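Local atomic coordinates of avirulence protein (Pseudomonas syringae, PDB entry 4B6X), a protein that is a type III secreted effector whose C-terminal, in planta processed coiled-coil domain probably contributes to triggering plant immunity. Residues A[27-41]-A[64-78]. Residues are numbered along the deposited sequence; the frame is centred on the assembly and turned at random.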
ATOM      1  N   LEU A  27      -3.207  12.207  -3.045  1.00 21.88           N
ATOM      2  CA  LEU A  27      -3.479  11.013  -2.235  1.00 19.89           C
ATOM      3  C   LEU A  27      -3.771   9.748  -3.067  1.00 19.41           C
ATOM      4  O   LEU A  27      -3.299   8.625  -2.725  1.00 17.24           O
ATOM      5  CB  LEU A  27      -4.624  11.296  -1.272  1.00 17.76           C
ATOM      6  CG  LEU A  27      -4.998  10.237  -0.242  1.00 20.14           C
ATOM      7  CD1 LEU A  27      -3.768   9.740   0.589  1.00 16.43           C
ATOM      8  CD2 LEU A  27      -6.140  10.806   0.714  1.00 19.16           C
ATOM      9  N   ARG A  28      -4.546   9.917  -4.132  1.00 20.51           N
ATOM     10  CA  ARG A  28      -4.838   8.815  -5.059  1.00 22.36           C
ATOM     11  C   ARG A  28      -3.550   8.280  -5.666  1.00 23.06           C
ATOM     12  O   ARG A  28      -3.355   7.063  -5.741  1.00 22.39           O
ATOM     13  CB  ARG A  28      -5.796   9.226  -6.199  1.00 24.93           C
ATOM     14  CG  ARG A  28      -6.278   8.025  -7.089  1.00 31.20           C
ATOM     15  CD  ARG A  28      -6.729   8.416  -8.542  1.00 43.76           C
ATOM     16  NE  ARG A  28      -7.342   9.752  -8.648  1.00 51.72           N
ATOM     17  CZ  ARG A  28      -8.654  10.037  -8.583  1.00 57.38           C
ATOM     18  NH1 ARG A  28      -9.582   9.074  -8.438  1.00 58.15           N
ATOM     19  NH2 ARG A  28      -9.045  11.316  -8.666  1.00 59.42           N
ATOM     20  N   GLN A  29      -2.682   9.193  -6.084  1.00 23.83           N
ATOM     21  CA  GLN A  29      -1.412   8.840  -6.678  1.00 26.49           C
ATOM     22  C   GLN A  29      -0.510   8.143  -5.637  1.00 24.00           C
ATOM     23  O   GLN A  29       0.160   7.169  -5.962  1.00 24.13           O
ATOM     24  CB  GLN A  29      -0.770  10.087  -7.314  1.00 29.58           C
ATOM     25  CG  GLN A  29       0.549   9.856  -8.015  1.00 37.51           C
ATOM     26  CD  GLN A  29       0.458   8.856  -9.167  1.00 42.97           C
ATOM     27  OE1 GLN A  29      -0.188   9.131 -10.171  1.00 49.02           O
ATOM     28  NE2 GLN A  29       1.107   7.690  -9.019  1.00 41.18           N
ATOM     29  N   GLU A  30      -0.546   8.597  -4.377  1.00 21.82           N
ATOM     30  CA  GLU A  30       0.206   7.943  -3.298  1.00 19.49           C
ATOM     31  C   GLU A  30      -0.236   6.509  -3.063  1.00 18.50           C
ATOM     32  O   GLU A  30       0.579   5.606  -2.788  1.00 17.14           O
ATOM     33  CB  GLU A  30       0.119   8.719  -1.983  1.00 18.35           C
ATOM     34  CG  GLU A  30       1.302   8.370  -1.069  1.00 19.97           C
ATOM     35  CD  GLU A  30       1.244   8.876   0.378  1.00 22.11           C
ATOM     36  OE1 GLU A  30       0.453   9.784   0.729  1.00 20.54           O
ATOM     37  OE2 GLU A  30       2.042   8.306   1.175  1.00 25.11           O
ATOM     38  N   ILE A  31      -1.543   6.311  -3.129  1.00 17.54           N
ATOM     39  CA  ILE A  31      -2.112   5.002  -2.991  1.00 16.49           C
ATOM     40  C   ILE A  31      -1.571   4.081  -4.085  1.00 18.45           C
ATOM     41  O   ILE A  31      -1.139   2.982  -3.786  1.00 17.24           O
ATOM     42  CB  ILE A  31      -3.621   5.045  -3.049  1.00 16.26           C
ATOM     43  CG1 ILE A  31      -4.129   5.679  -1.758  1.00 15.85           C
ATOM     44  CG2 ILE A  31      -4.201   3.620  -3.306  1.00 15.07           C
ATOM     45  CD1 ILE A  31      -5.652   6.009  -1.762  1.00 14.84           C
ATOM     46  N   GLU A  32      -1.576   4.519  -5.333  1.00 21.39           N
ATOM     47  CA  GLU A  32      -1.008   3.678  -6.392  1.00 24.71           C
ATOM     48  C   GLU A  32       0.531   3.430  -6.215  1.00 23.80           C
ATOM     49  O   GLU A  32       1.019   2.328  -6.470  1.00 21.91           O
ATOM     50  CB  GLU A  32      -1.269   4.284  -7.766  1.00 29.14           C
ATOM     51  CG  GLU A  32      -2.769   4.318  -8.217  1.00 36.03           C
ATOM     52  CD  GLU A  32      -3.414   2.920  -8.311  1.00 42.83           C
ATOM     53  OE1 GLU A  32      -3.916   2.417  -7.246  1.00 45.79           O
ATOM     54  OE2 GLU A  32      -3.376   2.326  -9.432  1.00 47.20           O
ATOM     55  N   ASP A  33       1.268   4.460  -5.795  1.00 23.22           N
ATOM     56  CA  ASP A  33       2.711   4.327  -5.545  1.00 24.33           C
ATOM     57  C   ASP A  33       2.924   3.311  -4.413  1.00 21.51           C
ATOM     58  O   ASP A  33       3.815   2.471  -4.487  1.00 21.59           O
ATOM     59  CB  ASP A  33       3.374   5.659  -5.145  1.00 25.26           C
ATOM     60  CG  ASP A  33       3.301   6.724  -6.211  1.00 28.52           C
ATOM     61  OD1 ASP A  33       3.101   6.444  -7.403  1.00 31.80           O
ATOM     62  OD2 ASP A  33       3.465   7.906  -5.845  1.00 33.95           O
ATOM     63  N   LYS A  34       2.080   3.376  -3.389  1.00 19.27           N
ATOM     64  CA  LYS A  34       2.178   2.494  -2.248  1.00 17.28           C
ATOM     65  C   LYS A  34       1.736   1.061  -2.543  1.00 17.47           C
ATOM     66  O   LYS A  34       2.349   0.125  -2.013  1.00 16.30           O
ATOM     67  CB  LYS A  34       1.436   3.062  -1.029  1.00 16.69           C
ATOM     68  CG  LYS A  34       1.675   2.230   0.265  1.00 15.71           C
ATOM     69  CD  LYS A  34       2.058   2.909   1.606  1.00 18.38           C
ATOM     70  CE  LYS A  34       2.557   4.314   1.630  1.00 20.00           C
ATOM     71  NZ  LYS A  34       3.895   4.481   2.233  1.00 18.65           N
ATOM     72  N   GLN A  35       0.709   0.881  -3.390  1.00 17.89           N
ATOM     73  CA  GLN A  35       0.325  -0.444  -3.876  1.00 18.83           C
ATOM     74  C   GLN A  35       1.464  -1.080  -4.685  1.00 20.74           C
ATOM     75  O   GLN A  35       1.735  -2.256  -4.517  1.00 20.68           O
ATOM     76  CB  GLN A  35      -0.942  -0.360  -4.747  1.00 20.28           C
ATOM     77  CG  GLN A  35      -1.563  -1.735  -5.157  1.00 22.38           C
ATOM     78  CD  GLN A  35      -2.089  -2.563  -3.965  1.00 21.98           C
ATOM     79  OE1 GLN A  35      -3.161  -2.271  -3.439  1.00 23.23           O
ATOM     80  NE2 GLN A  35      -1.333  -3.615  -3.549  1.00 21.73           N
ATOM     81  N   LEU A  36       2.108  -0.315  -5.568  1.00 21.50           N
ATOM     82  CA  LEU A  36       3.315  -0.793  -6.234  1.00 23.97           C
ATOM     83  C   LEU A  36       4.394  -1.279  -5.228  1.00 22.59           C
ATOM     84  O   LEU A  36       4.943  -2.369  -5.387  1.00 21.68           O
ATOM     85  CB  LEU A  36       3.883   0.272  -7.170  1.00 26.49           C
ATOM     86  CG  LEU A  36       5.092  -0.119  -8.041  1.00 32.50           C
ATOM     87  CD1 LEU A  36       4.773  -1.302  -9.032  1.00 34.66           C
ATOM     88  CD2 LEU A  36       5.605   1.143  -8.834  1.00 37.37           C
ATOM     89  N   MET A  37       4.687  -0.499  -4.185  1.00 21.35           N
ATOM     90  CA  MET A  37       5.676  -0.931  -3.220  1.00 20.97           C
ATOM     91  C   MET A  37       5.227  -2.220  -2.531  1.00 18.44           C
ATOM     92  O   MET A  37       6.032  -3.173  -2.351  1.00 19.30           O
ATOM     93  CB  MET A  37       5.975   0.125  -2.164  1.00 21.34           C
ATOM     94  CG  MET A  37       6.910   1.277  -2.589  1.00 29.21           C
ATOM     95  SD  MET A  37       7.673   2.167  -1.121  1.00 39.80           S
ATOM     96  CE  MET A  37       6.532   1.584   0.199  1.00 19.57           C
ATOM     97  N   VAL A  38       3.959  -2.291  -2.166  1.00 16.07           N
ATOM     98  CA  VAL A  38       3.426  -3.502  -1.520  1.00 14.33           C
ATOM     99  C   VAL A  38       3.591  -4.722  -2.389  1.00 16.15           C
ATOM    100  O   VAL A  38       3.985  -5.803  -1.921  1.00 17.17           O
ATOM    101  CB  VAL A  38       1.944  -3.345  -1.134  1.00 13.86           C
ATOM    102  CG1 VAL A  38       1.252  -4.726  -0.991  1.00 12.15           C
ATOM    103  CG2 VAL A  38       1.814  -2.470   0.149  1.00 11.95           C
ATOM    104  N   ASN A  39       3.319  -4.556  -3.673  1.00 17.48           N
ATOM    105  CA  ASN A  39       3.480  -5.632  -4.613  1.00 19.07           C
ATOM    106  C   ASN A  39       4.952  -6.060  -4.810  1.00 19.65           C
ATOM    107  O   ASN A  39       5.254  -7.255  -4.927  1.00 19.45           O
ATOM    108  CB  ASN A  39       2.878  -5.218  -5.964  1.00 22.05           C
ATOM    109  CG  ASN A  39       1.355  -5.066  -5.936  1.00 23.71           C
ATOM    110  OD1 ASN A  39       0.692  -5.316  -4.931  1.00 28.89           O
ATOM    111  ND2 ASN A  39       0.803  -4.622  -7.049  1.00 25.00           N
ATOM    112  N   ASN A  40       5.871  -5.101  -4.910  1.00 19.83           N
ATOM    113  CA  ASN A  40       7.282  -5.438  -5.083  1.00 21.06           C
ATOM    114  C   ASN A  40       7.819  -6.180  -3.860  1.00 19.59           C
ATOM    115  O   ASN A  40       8.495  -7.194  -3.976  1.00 20.95           O
ATOM    116  CB  ASN A  40       8.112  -4.182  -5.375  1.00 22.49           C
ATOM    117  CG  ASN A  40       7.843  -3.613  -6.775  1.00 27.11           C
ATOM    118  OD1 ASN A  40       7.484  -4.345  -7.689  1.00 28.30           O
ATOM    119  ND2 ASN A  40       7.982  -2.298  -6.930  1.00 29.40           N
ATOM    120  N   LEU A  41       7.447  -5.713  -2.679  1.00 16.90           N
ATOM    121  CA  LEU A  41       7.848  -6.352  -1.462  1.00 15.26           C
ATOM    122  C   LEU A  41       7.231  -7.726  -1.330  1.00 15.43           C
ATOM    123  O   LEU A  41       7.870  -8.616  -0.791  1.00 15.28           O
ATOM    124  CB  LEU A  41       7.488  -5.479  -0.253  1.00 13.41           C
ATOM    125  CG  LEU A  41       8.282  -4.183  -0.079  1.00 13.91           C
ATOM    126  CD1 LEU A  41       7.535  -3.170   0.847  1.00 11.70           C
ATOM    127  CD2 LEU A  41       9.678  -4.533   0.519  1.00 13.91           C
ATOM    128  N   LEU A  64       7.031  -5.125   4.408  1.00 13.98           N
ATOM    129  CA  LEU A  64       5.738  -5.401   3.825  1.00 14.14           C
ATOM    130  C   LEU A  64       4.597  -5.093   4.795  1.00 14.05           C
ATOM    131  O   LEU A  64       3.584  -4.532   4.408  1.00 14.44           O
ATOM    132  CB  LEU A  64       5.668  -6.842   3.354  1.00 14.56           C
ATOM    133  CG  LEU A  64       4.397  -7.306   2.676  1.00 16.12           C
ATOM    134  CD1 LEU A  64       4.046  -6.372   1.516  1.00 14.93           C
ATOM    135  CD2 LEU A  64       4.605  -8.746   2.196  1.00 15.35           C
ATOM    136  N   ARG A  65       4.744  -5.431   6.061  1.00 14.51           N
ATOM    137  CA  ARG A  65       3.695  -5.127   6.982  1.00 14.47           C
ATOM    138  C   ARG A  65       3.576  -3.632   7.226  1.00 14.52           C
ATOM    139  O   ARG A  65       2.464  -3.143   7.402  1.00 14.42           O
ATOM    140  CB  ARG A  65       3.880  -5.839   8.291  1.00 16.00           C
ATOM    141  CG  ARG A  65       2.674  -5.645   9.186  1.00 18.76           C
ATOM    142  CD  ARG A  65       2.748  -6.495  10.408  1.00 24.24           C
ATOM    143  NE  ARG A  65       2.123  -7.817  10.277  1.00 26.95           N
ATOM    144  CZ  ARG A  65       2.697  -8.986  10.558  1.00 26.95           C
ATOM    145  NH1 ARG A  65       3.974  -9.065  10.957  1.00 27.44           N
ATOM    146  NH2 ARG A  65       1.976 -10.096  10.441  1.00 28.95           N
ATOM    147  N   HIS A  66       4.699  -2.925   7.294  1.00 12.88           N
ATOM    148  CA  HIS A  66       4.644  -1.468   7.428  1.00 14.11           C
ATOM    149  C   HIS A  66       3.836  -0.876   6.272  1.00 13.88           C
ATOM    150  O   HIS A  66       2.933  -0.090   6.472  1.00 15.15           O
ATOM    151  CB  HIS A  66       6.036  -0.851   7.373  1.00 14.40           C
ATOM    152  CG  HIS A  66       6.911  -1.129   8.551  1.00 12.95           C
ATOM    153  ND1 HIS A  66       6.492  -0.963   9.853  1.00 15.05           N
ATOM    154  CD2 HIS A  66       8.235  -1.398   8.618  1.00 14.39           C
ATOM    155  CE1 HIS A  66       7.510  -1.166  10.674  1.00 16.87           C
ATOM    156  NE2 HIS A  66       8.577  -1.456   9.952  1.00 16.34           N
ATOM    157  N   ALA A  67       4.160  -1.308   5.063  1.00 13.53           N
ATOM    158  CA  ALA A  67       3.557  -0.788   3.847  1.00 13.28           C
ATOM    159  C   ALA A  67       2.062  -1.134   3.694  1.00 13.53           C
ATOM    160  O   ALA A  67       1.260  -0.293   3.236  1.00 13.86           O
ATOM    161  CB  ALA A  67       4.389  -1.246   2.603  1.00 12.02           C
ATOM    162  N   ARG A  68       1.682  -2.357   4.063  1.00 13.58           N
ATOM    163  CA  ARG A  68       0.296  -2.769   4.012  1.00 14.02           C
ATOM    164  C   ARG A  68      -0.567  -1.973   5.028  1.00 14.86           C
ATOM    165  O   ARG A  68      -1.712  -1.633   4.715  1.00 15.34           O
ATOM    166  CB  ARG A  68       0.160  -4.272   4.223  1.00 14.58           C
ATOM    167  CG  ARG A  68       0.701  -5.101   3.060  1.00 15.33           C
ATOM    168  CD  ARG A  68       0.571  -6.593   3.327  1.00 15.54           C
ATOM    169  NE  ARG A  68      -0.838  -6.942   3.422  1.00 16.35           N
ATOM    170  CZ  ARG A  68      -1.393  -7.728   4.332  1.00 17.85           C
ATOM    171  NH1 ARG A  68      -0.680  -8.299   5.292  1.00 18.64           N
ATOM    172  NH2 ARG A  68      -2.704  -7.910   4.298  1.00 21.57           N
ATOM    173  N   ALA A  69      -0.042  -1.705   6.217  1.00 13.26           N
ATOM    174  CA  ALA A  69      -0.755  -0.901   7.200  1.00 14.63           C
ATOM    175  C   ALA A  69      -0.925   0.548   6.720  1.00 14.47           C
ATOM    176  O   ALA A  69      -2.006   1.130   6.844  1.00 15.19           O
ATOM    177  CB  ALA A  69      -0.034  -0.941   8.557  1.00 14.18           C
ATOM    178  N   ASP A  70       0.151   1.118   6.177  1.00 14.20           N
ATOM    179  CA  ASP A  70       0.136   2.453   5.657  1.00 14.20           C
ATOM    180  C   ASP A  70      -0.829   2.574   4.475  1.00 14.47           C
ATOM    181  O   ASP A  70      -1.554   3.547   4.359  1.00 14.26           O
ATOM    182  CB  ASP A  70       1.543   2.877   5.236  1.00 14.53           C
ATOM    183  CG  ASP A  70       2.489   3.092   6.417  1.00 16.80           C
ATOM    184  OD1 ASP A  70       2.014   3.282   7.579  1.00 19.76           O
ATOM    185  OD2 ASP A  70       3.722   3.099   6.180  1.00 17.07           O
ATOM    186  N   LEU A  71      -0.854   1.571   3.615  1.00 14.20           N
ATOM    187  CA  LEU A  71      -1.757   1.577   2.481  1.00 14.74           C
ATOM    188  C   LEU A  71      -3.218   1.582   2.933  1.00 14.36           C
ATOM    189  O   LEU A  71      -4.032   2.325   2.381  1.00 14.80           O
ATOM    190  CB  LEU A  71      -1.507   0.360   1.563  1.00 14.00           C
ATOM    191  CG  LEU A  71      -2.360   0.213   0.310  1.00 15.99           C
ATOM    192  CD1 LEU A  71      -2.218   1.429  -0.547  1.00 11.86           C
ATOM    193  CD2 LEU A  71      -2.024  -1.124  -0.487  1.00 14.69           C
ATOM    194  N   ALA A  72      -3.569   0.702   3.858  1.00 14.06           N
ATOM    195  CA  ALA A  72      -4.931   0.633   4.321  1.00 14.50           C
ATOM    196  C   ALA A  72      -5.400   1.989   4.911  1.00 14.58           C
ATOM    197  O   ALA A  72      -6.518   2.401   4.679  1.00 14.32           O
ATOM    198  CB  ALA A  72      -5.090  -0.492   5.291  1.00 15.51           C
ATOM    199  N   ASP A  73      -4.539   2.685   5.664  1.00 14.72           N
ATOM    200  CA  ASP A  73      -4.858   4.033   6.147  1.00 14.55           C
ATOM    201  C   ASP A  73      -5.034   5.028   5.014  1.00 14.29           C
ATOM    202  O   ASP A  73      -5.970   5.851   5.024  1.00 14.76           O
ATOM    203  CB  ASP A  73      -3.777   4.534   7.097  1.00 14.73           C
ATOM    204  CG  ASP A  73      -3.862   3.885   8.483  1.00 18.12           C
ATOM    205  OD1 ASP A  73      -4.842   3.168   8.759  1.00 20.03           O
ATOM    206  OD2 ASP A  73      -2.969   4.129   9.319  1.00 20.38           O
ATOM    207  N   LEU A  74      -4.139   4.987   4.032  1.00 13.84           N
ATOM    208  CA  LEU A  74      -4.266   5.870   2.907  1.00 14.43           C
ATOM    209  C   LEU A  74      -5.630   5.661   2.205  1.00 14.59           C
ATOM    210  O   LEU A  74      -6.323   6.616   1.860  1.00 13.59           O
ATOM    211  CB  LEU A  74      -3.095   5.721   1.938  1.00 15.15           C
ATOM    212  CG  LEU A  74      -1.694   6.210   2.340  1.00 15.22           C
ATOM    213  CD1 LEU A  74      -0.746   5.995   1.169  1.00 18.54           C
ATOM    214  CD2 LEU A  74      -1.688   7.657   2.740  1.00 16.76           C
ATOM    215  N   GLN A  75      -6.037   4.416   2.051  1.00 14.73           N
ATOM    216  CA  GLN A  75      -7.256   4.111   1.308  1.00 16.36           C
ATOM    217  C   GLN A  75      -8.487   4.588   2.082  1.00 16.74           C
ATOM    218  O   GLN A  75      -9.432   5.101   1.477  1.00 16.51           O
ATOM    219  CB  GLN A  75      -7.348   2.613   1.012  1.00 17.35           C
ATOM    220  CG  GLN A  75      -6.287   2.166   0.007  1.00 19.38           C
ATOM    221  CD  GLN A  75      -6.275   0.696  -0.209  1.00 25.02           C
ATOM    222  OE1 GLN A  75      -6.243  -0.076   0.743  1.00 29.46           O
ATOM    223  NE2 GLN A  75      -6.280   0.285  -1.464  1.00 26.54           N
ATOM    224  N   ARG A  76      -8.472   4.416   3.404  1.00 16.00           N
ATOM    225  CA  ARG A  76      -9.554   4.959   4.243  1.00 17.01           C
ATOM    226  C   ARG A  76      -9.701   6.463   4.084  1.00 16.84           C
ATOM    227  O   ARG A  76     -10.819   6.953   3.965  1.00 16.40           O
ATOM    228  CB  ARG A  76      -9.381   4.604   5.726  1.00 17.44           C
ATOM    229  CG  ARG A  76      -9.893   3.191   6.010  1.00 20.57           C
ATOM    230  CD  ARG A  76      -9.862   2.820   7.489  1.00 22.99           C
ATOM    231  NE  ARG A  76      -8.526   2.493   7.965  1.00 22.80           N
ATOM    232  CZ  ARG A  76      -7.964   1.276   7.929  1.00 24.50           C
ATOM    233  NH1 ARG A  76      -8.612   0.210   7.427  1.00 25.30           N
ATOM    234  NH2 ARG A  76      -6.723   1.124   8.375  1.00 20.75           N
ATOM    235  N   ARG A  77      -8.571   7.183   4.100  1.00 16.41           N
ATOM    236  CA  ARG A  77      -8.586   8.643   3.987  1.00 16.43           C
ATOM    237  C   ARG A  77      -9.113   9.121   2.662  1.00 16.37           C
ATOM    238  O   ARG A  77      -9.785  10.169   2.593  1.00 15.98           O
ATOM    239  CB  ARG A  77      -7.199   9.246   4.222  1.00 16.65           C
ATOM    240  CG  ARG A  77      -6.774   9.231   5.671  1.00 17.79           C
ATOM    241  CD  ARG A  77      -5.254   9.384   5.811  1.00 21.33           C
ATOM    242  NE  ARG A  77      -4.714  10.561   5.111  1.00 22.37           N
ATOM    243  CZ  ARG A  77      -3.407  10.798   4.927  1.00 22.86           C
ATOM    244  NH1 ARG A  77      -2.500   9.941   5.368  1.00 20.34           N
ATOM    245  NH2 ARG A  77      -3.008  11.893   4.279  1.00 24.33           N
ATOM    246  N   PHE A  78      -8.807   8.354   1.610  1.00 16.13           N
ATOM    247  CA  PHE A  78      -9.223   8.700   0.279  1.00 15.32           C
ATOM    248  C   PHE A  78     -10.706   8.422   0.055  1.00 15.29           C
ATOM    249  O   PHE A  78     -11.404   9.167  -0.636  1.00 15.86           O
ATOM    250  CB  PHE A  78      -8.421   7.930  -0.741  1.00 16.46           C
ATOM    251  CG  PHE A  78      -8.812   8.253  -2.147  1.00 18.15           C
ATOM    252  CD1 PHE A  78      -8.560   9.515  -2.664  1.00 17.93           C
ATOM    253  CD2 PHE A  78      -9.477   7.312  -2.930  1.00 20.98           C
ATOM    254  CE1 PHE A  78      -8.945   9.844  -3.983  1.00 23.10           C
ATOM    255  CE2 PHE A  78      -9.842   7.605  -4.238  1.00 25.76           C
ATOM    256  CZ  PHE A  78      -9.588   8.887  -4.766  1.00 25.12           C
TER
HETATM  257  O   HOH W   1       0.065  11.193   3.055  1.00 22.22           O
HETATM  258  O   HOH W   2       4.822   2.580   3.966  1.00 14.86           O
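The antiparallel helical hairpin that makes up this C-terminal coiled-coil domain illustrates how knobs-into-holes packing joins two helices: I31 of helix 25-50 enters the hole formed by L71, L74, Q75 and F78 of helix 54-89, and L74 in return fills the one formed by L27, E30, I31 and K34. The segment axes approach to 9.3 Å at 153° between their N-to-C directions. In I31 a chi1 of -71° sets CG1 anti to the carbonyl carbon, and the extended chain beyond it brings CD1 to 3.5 Å from F78 CB, while CG2 turns to L71 CD1. The F78 ring is flanked near its plane by L27 CD2 and by R28 NH1, which stands 3.7 Å from F78 CZ; the ring turns its edge to one face of the guanidinium, the planes 72° apart. Further along, V38 is a knob among L64, A67, L71 and R68, its CG2 3.8 Å from A67 CB. L71 enters the hole of I31, K34, Q35 and V38, its CD2 3.4 Å from Q35 OE1. L64 extends the apolar seam toward T42 and L45. No direct hydrogen bond joins the segments; waters bridge E30 to R77, weakly, and K34 to D70. K34 bends its aliphatic chain over D70 CB, leaving NZ 4.2 Å from D70 OD2; one water closes that gap, accepting from NZ at 2.7 Å and donating to OD2.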